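Local coordinates for Thiol:disulfide interchange protein, thioredoxin family protein (Chlorobaculum tepidum, PDB 3OR5) that probably acts as a TlpA-like thiol:disulfide oxidoreductase of the thioredoxin family, with a likely role in cytochrome c biogenesis, at residues Y37-F42 with V71-N76; D55-Q60 with I91-M96. One frame throughout, in Å; residues are numbered along the deposited sequence.

Contact 1. Residues Y37-F42 with V71-N76; sequences YIVNFF and VGIAVN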
ATOM      1  N   TYR A  37      -5.928   4.263   3.695  1.00 10.14           N
ATOM      2  CA  TYR A  37      -5.186   3.707   2.561  1.00  9.59           C
ATOM      3  C   TYR A  37      -4.275   2.608   3.131  1.00 10.53           C
ATOM      4  O   TYR A  37      -3.961   2.603   4.342  1.00 11.59           O
ATOM      5  CB  TYR A  37      -4.383   4.730   1.792  1.00  9.42           C
ATOM      6  CG  TYR A  37      -3.422   5.619   2.606  1.00 10.79           C
ATOM      7  CD1 TYR A  37      -2.084   5.302   2.640  1.00 14.27           C
ATOM      8  CD2 TYR A  37      -3.859   6.807   3.200  1.00 15.92           C
ATOM      9  CE1 TYR A  37      -1.160   6.138   3.291  1.00 15.92           C
ATOM     10  CE2 TYR A  37      -2.987   7.623   3.831  1.00 20.76           C
ATOM     11  CZ  TYR A  37      -1.675   7.265   3.945  1.00 20.09           C
ATOM     12  OH  TYR A  37      -0.755   8.109   4.543  1.00 23.86           O
ATOM     13  N   ILE A  38      -3.846   1.738   2.232  1.00 10.23           N
ATOM     14  CA  ILE A  38      -2.896   0.646   2.643  1.00  8.56           C
ATOM     15  C   ILE A  38      -1.733   0.769   1.708  1.00 10.18           C
ATOM     16  O   ILE A  38      -1.921   0.728   0.466  1.00 11.33           O
ATOM     17  CB  ILE A  38      -3.579  -0.742   2.564  1.00  8.69           C
ATOM     18  CG1 ILE A  38      -4.610  -0.906   3.695  1.00 12.00           C
ATOM     19  CG2 ILE A  38      -2.527  -1.838   2.680  1.00 12.03           C
ATOM     20  CD1 ILE A  38      -5.523  -2.169   3.485  1.00 13.41           C
ATOM     21  N   VAL A  39      -0.516   0.889   2.293  1.00 10.04           N
ATOM     22  CA  VAL A  39       0.716   1.013   1.469  1.00  9.46           C
ATOM     23  C   VAL A  39       1.328  -0.385   1.475  1.00  9.54           C
ATOM     24  O   VAL A  39       1.613  -0.943   2.532  1.00 10.54           O
ATOM     25  CB  VAL A  39       1.653   2.014   2.085  1.00 10.92           C
ATOM     26  CG1 VAL A  39       2.990   2.080   1.275  1.00 12.94           C
ATOM     27  CG2 VAL A  39       0.961   3.408   2.167  1.00 13.45           C
ATOM     28  N   ASN A  40       1.497  -0.943   0.282  1.00  8.69           N
ATOM     29  CA  ASN A  40       1.883  -2.377   0.067  1.00  9.25           C
ATOM     30  C   ASN A  40       3.257  -2.349  -0.543  1.00  8.85           C
ATOM     31  O   ASN A  40       3.456  -1.942  -1.692  1.00  9.74           O
ATOM     32  CB  ASN A  40       0.895  -3.078  -0.865  1.00  9.16           C
ATOM     33  CG  ASN A  40       1.344  -4.468  -1.216  1.00 11.47           C
ATOM     34  OD1 ASN A  40       1.675  -5.262  -0.289  1.00 16.78           O
ATOM     35  ND2 ASN A  40       1.252  -4.808  -2.399  1.00  9.64           N
ATOM     36  N   PHE A  41       4.247  -2.847   0.229  1.00  9.96           N
ATOM     37  CA  PHE A  41       5.626  -3.043  -0.314  1.00 11.16           C
ATOM     38  C   PHE A  41       5.619  -4.421  -0.868  1.00 10.12           C
ATOM     39  O   PHE A  41       5.302  -5.411  -0.158  1.00 11.45           O
ATOM     40  CB  PHE A  41       6.682  -2.935   0.817  1.00 10.85           C
ATOM     41  CG  PHE A  41       6.935  -1.486   1.199  1.00 10.86           C
ATOM     42  CD1 PHE A  41       8.037  -0.734   0.713  1.00 11.79           C
ATOM     43  CD2 PHE A  41       6.018  -0.865   2.068  1.00 11.47           C
ATOM     44  CE1 PHE A  41       8.198   0.617   1.049  1.00 11.38           C
ATOM     45  CE2 PHE A  41       6.170   0.509   2.417  1.00 10.73           C
ATOM     46  CZ  PHE A  41       7.314   1.243   1.975  1.00 12.71           C
ATOM     47  N   PHE A  42       5.931  -4.525  -2.144  1.00 10.35           N
ATOM     48  CA  PHE A  42       5.752  -5.818  -2.861  1.00  9.06           C
ATOM     49  C   PHE A  42       6.785  -6.012  -3.963  1.00  9.98           C
ATOM     50  O   PHE A  42       7.428  -5.028  -4.366  1.00  9.88           O
ATOM     51  CB  PHE A  42       4.341  -5.916  -3.553  1.00  9.77           C
ATOM     52  CG  PHE A  42       4.212  -5.024  -4.756  1.00 10.52           C
ATOM     53  CD1 PHE A  42       4.231  -5.571  -6.038  1.00 14.48           C
ATOM     54  CD2 PHE A  42       4.068  -3.629  -4.619  1.00 11.11           C
ATOM     55  CE1 PHE A  42       4.167  -4.763  -7.167  1.00 14.36           C
ATOM     56  CE2 PHE A  42       3.954  -2.802  -5.774  1.00 11.56           C
ATOM     57  CZ  PHE A  42       4.021  -3.372  -7.045  1.00 14.57           C
ATOM     58  N   VAL A  71      -1.808   1.804  -2.187  1.00  9.74           N
ATOM     59  CA  VAL A  71      -0.704   2.405  -2.893  1.00  9.75           C
ATOM     60  C   VAL A  71       0.377   1.319  -2.898  1.00 10.11           C
ATOM     61  O   VAL A  71       0.680   0.722  -1.814  1.00 11.29           O
ATOM     62  CB  VAL A  71      -0.164   3.573  -2.087  1.00 11.56           C
ATOM     63  CG1 VAL A  71       1.071   4.155  -2.766  1.00 13.50           C
ATOM     64  CG2 VAL A  71      -1.219   4.666  -1.913  1.00 11.03           C
ATOM     65  N   GLY A  72       0.929   1.019  -4.062  1.00  8.62           N
ATOM     66  CA  GLY A  72       1.970  -0.067  -4.106  1.00  9.54           C
ATOM     67  C   GLY A  72       3.358   0.565  -4.219  1.00  9.85           C
ATOM     68  O   GLY A  72       3.560   1.546  -4.935  1.00 11.08           O
ATOM     69  N   ILE A  73       4.349   0.001  -3.527  1.00  9.03           N
ATOM     70  CA  ILE A  73       5.753   0.455  -3.656  1.00 10.25           C
ATOM     71  C   ILE A  73       6.529  -0.813  -3.989  1.00  9.90           C
ATOM     72  O   ILE A  73       6.570  -1.755  -3.198  1.00 10.87           O
ATOM     73  CB  ILE A  73       6.234   1.102  -2.345  1.00 10.61           C
ATOM     74  CG1 ILE A  73       5.445   2.447  -2.128  1.00 13.38           C
ATOM     75  CG2 ILE A  73       7.795   1.395  -2.479  1.00 12.34           C
ATOM     76  CD1 ILE A  73       5.757   3.137  -0.772  1.00 17.27           C
ATOM     77  N   ALA A  74       7.121  -0.850  -5.178  1.00  9.35           N
ATOM     78  CA  ALA A  74       7.739  -2.109  -5.700  1.00  9.72           C
ATOM     79  C   ALA A  74       9.204  -2.113  -5.299  1.00 10.64           C
ATOM     80  O   ALA A  74       9.973  -1.218  -5.693  1.00 12.04           O
ATOM     81  CB  ALA A  74       7.645  -2.149  -7.244  1.00 10.59           C
ATOM     82  N   VAL A  75       9.585  -3.134  -4.540  1.00 11.24           N
ATOM     83  CA  VAL A  75      10.941  -3.290  -4.018  1.00 11.60           C
ATOM     84  C   VAL A  75      11.674  -4.372  -4.779  1.00 12.41           C
ATOM     85  O   VAL A  75      11.018  -5.269  -5.331  1.00 12.43           O
ATOM     86  CB  VAL A  75      10.889  -3.615  -2.512  1.00 13.58           C
ATOM     87  CG1 VAL A  75      10.385  -2.352  -1.675  1.00 14.63           C
ATOM     88  CG2 VAL A  75      10.096  -4.849  -2.208  1.00 14.74           C
ATOM     89  N   ASN A  76      13.019  -4.286  -4.818  1.00 13.31           N
ATOM     90  CA  ASN A  76      13.771  -5.399  -5.479  1.00 13.74           C
ATOM     91  C   ASN A  76      13.269  -5.666  -6.883  1.00 14.53           C
ATOM     92  O   ASN A  76      13.245  -6.791  -7.306  1.00 14.22           O
ATOM     93  CB  ASN A  76      13.729  -6.669  -4.600  1.00 15.46           C
ATOM     94  CG  ASN A  76      14.270  -6.448  -3.169  1.00 22.55           C
ATOM     95  OD1 ASN A  76      15.287  -7.060  -2.778  1.00 29.84           O
ATOM     96  ND2 ASN A  76      13.578  -5.686  -2.368  1.00 20.49           N
TER
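Phe41 lays one face of its ring over Ile73, whose CB stands 3.9 Å above the ring plane, offset toward the rim. The two side chains leave the sheet side by side and point the same way, which brings Ile73 CG2 to 3.6 Å from Phe41 CE1 while Ile73 CD1 touches both Phe41 CZ and Val39 CG1. Val75 arrives at about a right angle, its CG1 in the ring plane at the edge, 3.7 Å from Phe41 CD1. An alanine at Phe41 would probably open a gap beside Ile73 and leave Val75 CG1 without the ring edge it packs on.

On the other face of the sheet, Phe42 CG sits between the backbone N and the carbonyl carbon; this chi1 of 72° starts the ring toward the neighbouring strand 68-74, where it lies against Gly72 to Ala74. Ala74 CA lies over one of its faces, Phe42 CZ touches Ala74 CB at 3.8 Å, and Gly72 C meets the ring edge. Cys49 and Ile53 of helix 47-63 also pack on this ring.

Five backbone hydrogen bonds join the two segments, from Val71 N to Ile38 O (2.9 Å) through to Val75 N and Phe42 O (2.9 Å), the last just past the end of strand 68-74. This is the parallel strand pair of a beta-alpha-beta unit, connected through helix 47-63, in the central sheet of a thioredoxin fold.

Contact 2. Residues D55-Q60 with I91-M96; sequences DMVQVQ and IIYPVM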
ATOM      1  N   ASP A  55      -6.511  -9.764  -5.531  1.00 13.89           N
ATOM      2  CA  ASP A  55      -7.576  -9.525  -4.535  1.00 13.82           C
ATOM      3  C   ASP A  55      -7.543  -8.040  -4.173  1.00 12.90           C
ATOM      4  O   ASP A  55      -8.583  -7.482  -3.953  1.00 14.05           O
ATOM      5  CB  ASP A  55      -7.333 -10.368  -3.276  1.00 15.86           C
ATOM      6  CG  ASP A  55      -7.581 -11.899  -3.572  1.00 19.33           C
ATOM      7  OD1 ASP A  55      -8.308 -12.218  -4.515  1.00 21.96           O
ATOM      8  OD2 ASP A  55      -7.093 -12.769  -2.828  1.00 22.21           O
HETATM    9  N   MSE A  56      -6.357  -7.460  -4.059  1.00 12.39           N
HETATM   10  CA  MSE A  56      -6.217  -6.033  -3.760  1.00 11.18           C
HETATM   11  C   MSE A  56      -6.932  -5.239  -4.864  1.00 11.72           C
HETATM   12  O   MSE A  56      -7.611  -4.257  -4.554  1.00 13.14           O
HETATM   13  CB  MSE A  56      -4.760  -5.577  -3.657  1.00 13.61           C
HETATM   14  CG  MSE A  56      -4.203  -6.141  -2.372  1.00 12.01           C
HETATM   15 SE   MSE A  56      -2.247  -5.765  -2.314  1.00 28.76          SE
HETATM   16  CE  MSE A  56      -2.273  -3.977  -2.686  1.00 23.85           C
ATOM     17  N   VAL A  57      -6.704  -5.677  -6.100  1.00  9.52           N
ATOM     18  CA  VAL A  57      -7.316  -4.904  -7.260  1.00 10.88           C
ATOM     19  C   VAL A  57      -8.852  -5.012  -7.113  1.00 11.67           C
ATOM     20  O   VAL A  57      -9.565  -4.003  -7.316  1.00 11.98           O
ATOM     21  CB  VAL A  57      -6.829  -5.508  -8.587  1.00 12.59           C
ATOM     22  CG1 VAL A  57      -7.647  -4.936  -9.777  1.00 14.70           C
ATOM     23  CG2 VAL A  57      -5.370  -5.112  -8.784  1.00 13.40           C
ATOM     24  N   GLN A  58      -9.385  -6.187  -6.778  1.00 12.85           N
ATOM     25  CA  GLN A  58     -10.828  -6.245  -6.603  1.00 12.87           C
ATOM     26  C   GLN A  58     -11.342  -5.361  -5.458  1.00 12.92           C
ATOM     27  O   GLN A  58     -12.416  -4.709  -5.557  1.00 13.86           O
ATOM     28  CB  GLN A  58     -11.313  -7.682  -6.372  1.00 14.00           C
ATOM     29  CG  GLN A  58     -12.813  -7.791  -6.663  1.00 22.08           C
ATOM     30  CD  GLN A  58     -13.184  -7.509  -8.123  1.00 28.77           C
ATOM     31  OE1 GLN A  58     -12.643  -8.131  -9.042  1.00 31.39           O
ATOM     32  NE2 GLN A  58     -14.076  -6.525  -8.346  1.00 33.15           N
ATOM     33  N   VAL A  59     -10.632  -5.387  -4.327  1.00 10.72           N
ATOM     34  CA  VAL A  59     -11.016  -4.528  -3.209  1.00 10.21           C
ATOM     35  C   VAL A  59     -10.938  -3.014  -3.600  1.00 11.27           C
ATOM     36  O   VAL A  59     -11.801  -2.173  -3.208  1.00 12.05           O
ATOM     37  CB  VAL A  59     -10.122  -4.841  -1.955  1.00 10.20           C
ATOM     38  CG1 VAL A  59     -10.385  -3.831  -0.819  1.00 11.60           C
ATOM     39  CG2 VAL A  59     -10.456  -6.297  -1.491  1.00 12.78           C
ATOM     40  N   GLN A  60      -9.919  -2.643  -4.345  1.00 11.34           N
ATOM     41  CA  GLN A  60      -9.806  -1.259  -4.853  1.00 10.99           C
ATOM     42  C   GLN A  60     -11.098  -0.905  -5.629  1.00 12.40           C
ATOM     43  O   GLN A  60     -11.576   0.230  -5.496  1.00 12.21           O
ATOM     44  CB  GLN A  60      -8.561  -1.128  -5.753  1.00 11.74           C
ATOM     45  CG  GLN A  60      -8.415   0.272  -6.297  1.00 12.18           C
ATOM     46  CD  GLN A  60      -7.828   1.223  -5.296  1.00 13.80           C
ATOM     47  OE1 GLN A  60      -7.279   0.848  -4.263  1.00 12.40           O
ATOM     48  NE2 GLN A  60      -7.862   2.484  -5.650  1.00 12.32           N
ATOM     49  N   ILE A  91      -3.732  -3.320 -12.629  1.00 12.53           N
ATOM     50  CA  ILE A  91      -3.575  -2.631 -11.364  1.00 12.09           C
ATOM     51  C   ILE A  91      -3.992  -1.177 -11.587  1.00 15.56           C
ATOM     52  O   ILE A  91      -3.455  -0.447 -12.453  1.00 20.20           O
ATOM     53  CB  ILE A  91      -2.130  -2.734 -10.885  1.00 13.01           C
ATOM     54  CG1 ILE A  91      -1.868  -4.208 -10.526  1.00 13.76           C
ATOM     55  CG2 ILE A  91      -1.941  -1.755  -9.649  1.00 14.22           C
ATOM     56  CD1 ILE A  91      -0.378  -4.372 -10.115  1.00 14.28           C
ATOM     57  N   ILE A  92      -4.995  -0.783 -10.814  1.00 13.18           N
ATOM     58  CA  ILE A  92      -5.668   0.484 -10.969  1.00 12.72           C
ATOM     59  C   ILE A  92      -5.440   1.439  -9.812  1.00 16.13           C
ATOM     60  O   ILE A  92      -6.156   2.427  -9.663  1.00 17.22           O
ATOM     61  CB  ILE A  92      -7.149   0.187 -11.037  1.00 13.54           C
ATOM     62  CG1 ILE A  92      -7.584  -0.745  -9.822  1.00 15.83           C
ATOM     63  CG2 ILE A  92      -7.327  -0.301 -12.513  1.00 17.15           C
ATOM     64  CD1 ILE A  92      -9.103  -0.938  -9.567  1.00 22.44           C
ATOM     65  N   TYR A  93      -4.492   1.115  -8.943  1.00 12.38           N
ATOM     66  CA  TYR A  93      -4.102   2.049  -7.851  1.00 12.05           C
ATOM     67  C   TYR A  93      -2.662   2.520  -8.082  1.00 12.06           C
ATOM     68  O   TYR A  93      -1.932   1.882  -8.876  1.00 12.16           O
ATOM     69  CB  TYR A  93      -4.277   1.387  -6.519  1.00 11.00           C
ATOM     70  CG  TYR A  93      -3.639   0.039  -6.391  1.00  9.81           C
ATOM     71  CD1 TYR A  93      -2.264  -0.043  -6.060  1.00  9.21           C
ATOM     72  CD2 TYR A  93      -4.363  -1.093  -6.481  1.00 10.46           C
ATOM     73  CE1 TYR A  93      -1.631  -1.360  -5.881  1.00 10.64           C
ATOM     74  CE2 TYR A  93      -3.796  -2.368  -6.323  1.00 10.88           C
ATOM     75  CZ  TYR A  93      -2.411  -2.487  -5.977  1.00 11.52           C
ATOM     76  OH  TYR A  93      -1.780  -3.757  -5.787  1.00 15.10           O
ATOM     77  N   PRO A  94      -2.203   3.572  -7.441  1.00 10.08           N
ATOM     78  CA  PRO A  94      -0.866   4.098  -7.729  1.00 11.31           C
ATOM     79  C   PRO A  94       0.210   3.104  -7.342  1.00 11.19           C
ATOM     80  O   PRO A  94       0.165   2.529  -6.241  1.00 11.96           O
ATOM     81  CB  PRO A  94      -0.731   5.337  -6.849  1.00 13.01           C
ATOM     82  CG  PRO A  94      -2.171   5.699  -6.600  1.00 12.81           C
ATOM     83  CD  PRO A  94      -2.936   4.426  -6.501  1.00 10.61           C
ATOM     84  N   VAL A  95       1.179   2.962  -8.217  1.00 11.65           N
ATOM     85  CA  VAL A  95       2.370   2.163  -7.878  1.00 11.11           C
ATOM     86  C   VAL A  95       3.634   2.852  -8.251  1.00 11.12           C
ATOM     87  O   VAL A  95       3.757   3.360  -9.381  1.00 12.46           O
ATOM     88  CB  VAL A  95       2.287   0.888  -8.754  1.00  9.93           C
ATOM     89  CG1 VAL A  95       3.639   0.008  -8.604  1.00 11.96           C
ATOM     90  CG2 VAL A  95       1.080  -0.072  -8.428  1.00 12.13           C
HETATM   91  N   MSE A  96       4.574   2.924  -7.304  1.00 11.47           N
HETATM   92  CA  MSE A  96       5.877   3.626  -7.492  1.00 10.06           C
HETATM   93  C   MSE A  96       6.995   2.612  -7.342  1.00  9.07           C
HETATM   94  O   MSE A  96       6.891   1.673  -6.480  1.00 11.65           O
HETATM   95  CB  MSE A  96       6.099   4.787  -6.481  1.00 12.70           C
HETATM   96  CG  MSE A  96       5.137   5.835  -6.808  1.00 14.02           C
HETATM   97 SE   MSE A  96       5.323   7.236  -5.374  1.00 29.51          SE
HETATM   98  CE  MSE A  96       4.415   6.248  -3.997  1.00 18.71           C
TER
HETATM   99  O   HOH W   1      -8.711   3.059  -8.553  1.00 16.42           O
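Gln60 bends at chi2 (79°), which brings its CD to Tyr93 CB, while Tyr93 carries CG between its backbone N and carbonyl carbon (chi1 51°), starting the ring toward Met56 and Val57 of the helix. The contact is a helix-to-loop packing of the thioredoxin fold: helix 47-63, which follows the first strand of the beta-alpha-beta unit, rests on the turn that leads into edge strand 95-97.

Gln60 CD lies 3.8 Å from Tyr93 CB, with the amide and ring planes 49° apart. Both polar ends of this buried amide are engaged by strand 68-74, OE1 accepting from Phe70 N and NE2 bonding Thr69 OG1, an arrangement that should fix its rotation.

Farther out along the phenol, the selenomethionine Met56 crosses it at about a right angle, and its terminal CE packs against the hydroxyl end, 3.6 Å from Tyr93 CZ. Val57 touches the ring through CG2, 4.0 Å from Tyr93 CE2, and the same methyl reaches Ile91 CG1. Ile91 in turn puts its CG2 over the centre of the Tyr93 ring, 3.6 Å above the plane, so the loop itself covers one face of the phenol.

Toward solvent, Ile92 and Gln60 slide past each other in opposite directions, with Ile92 CD1 at 3.6 Å from Gln60 CG and Ile92 CG1 near Val57 CG1. Just beside this pair, one water ties helix to loop: it accepts from Gln60 NE2 at 3.1 Å and donates to Ile92 O at 2.9 Å.

Contact 1 lies near the centre of the chain and all of its touching residues are buried, whereas contact 2 sits farther out and reaches the surface at Ile92. The first combines direct backbone hydrogen bonds between parallel strands with apolar packing on both faces; side-chain packing, with a water as the polar bridge, makes the second. Helix 47-63 relates them: it connects the two strands of contact 1 and supplies 55-60 to contact 2. Strand 68-74 is common ground as well: Gly72 N probably bonds Pro94 O, and Ala74 N probably bonds Met96 O, adding strand 95-97 at the sheet edge. Packing joins them further, through Phe42 CZ against Val95 CG1 and Asn40 ND2 beside the selenium of Met56.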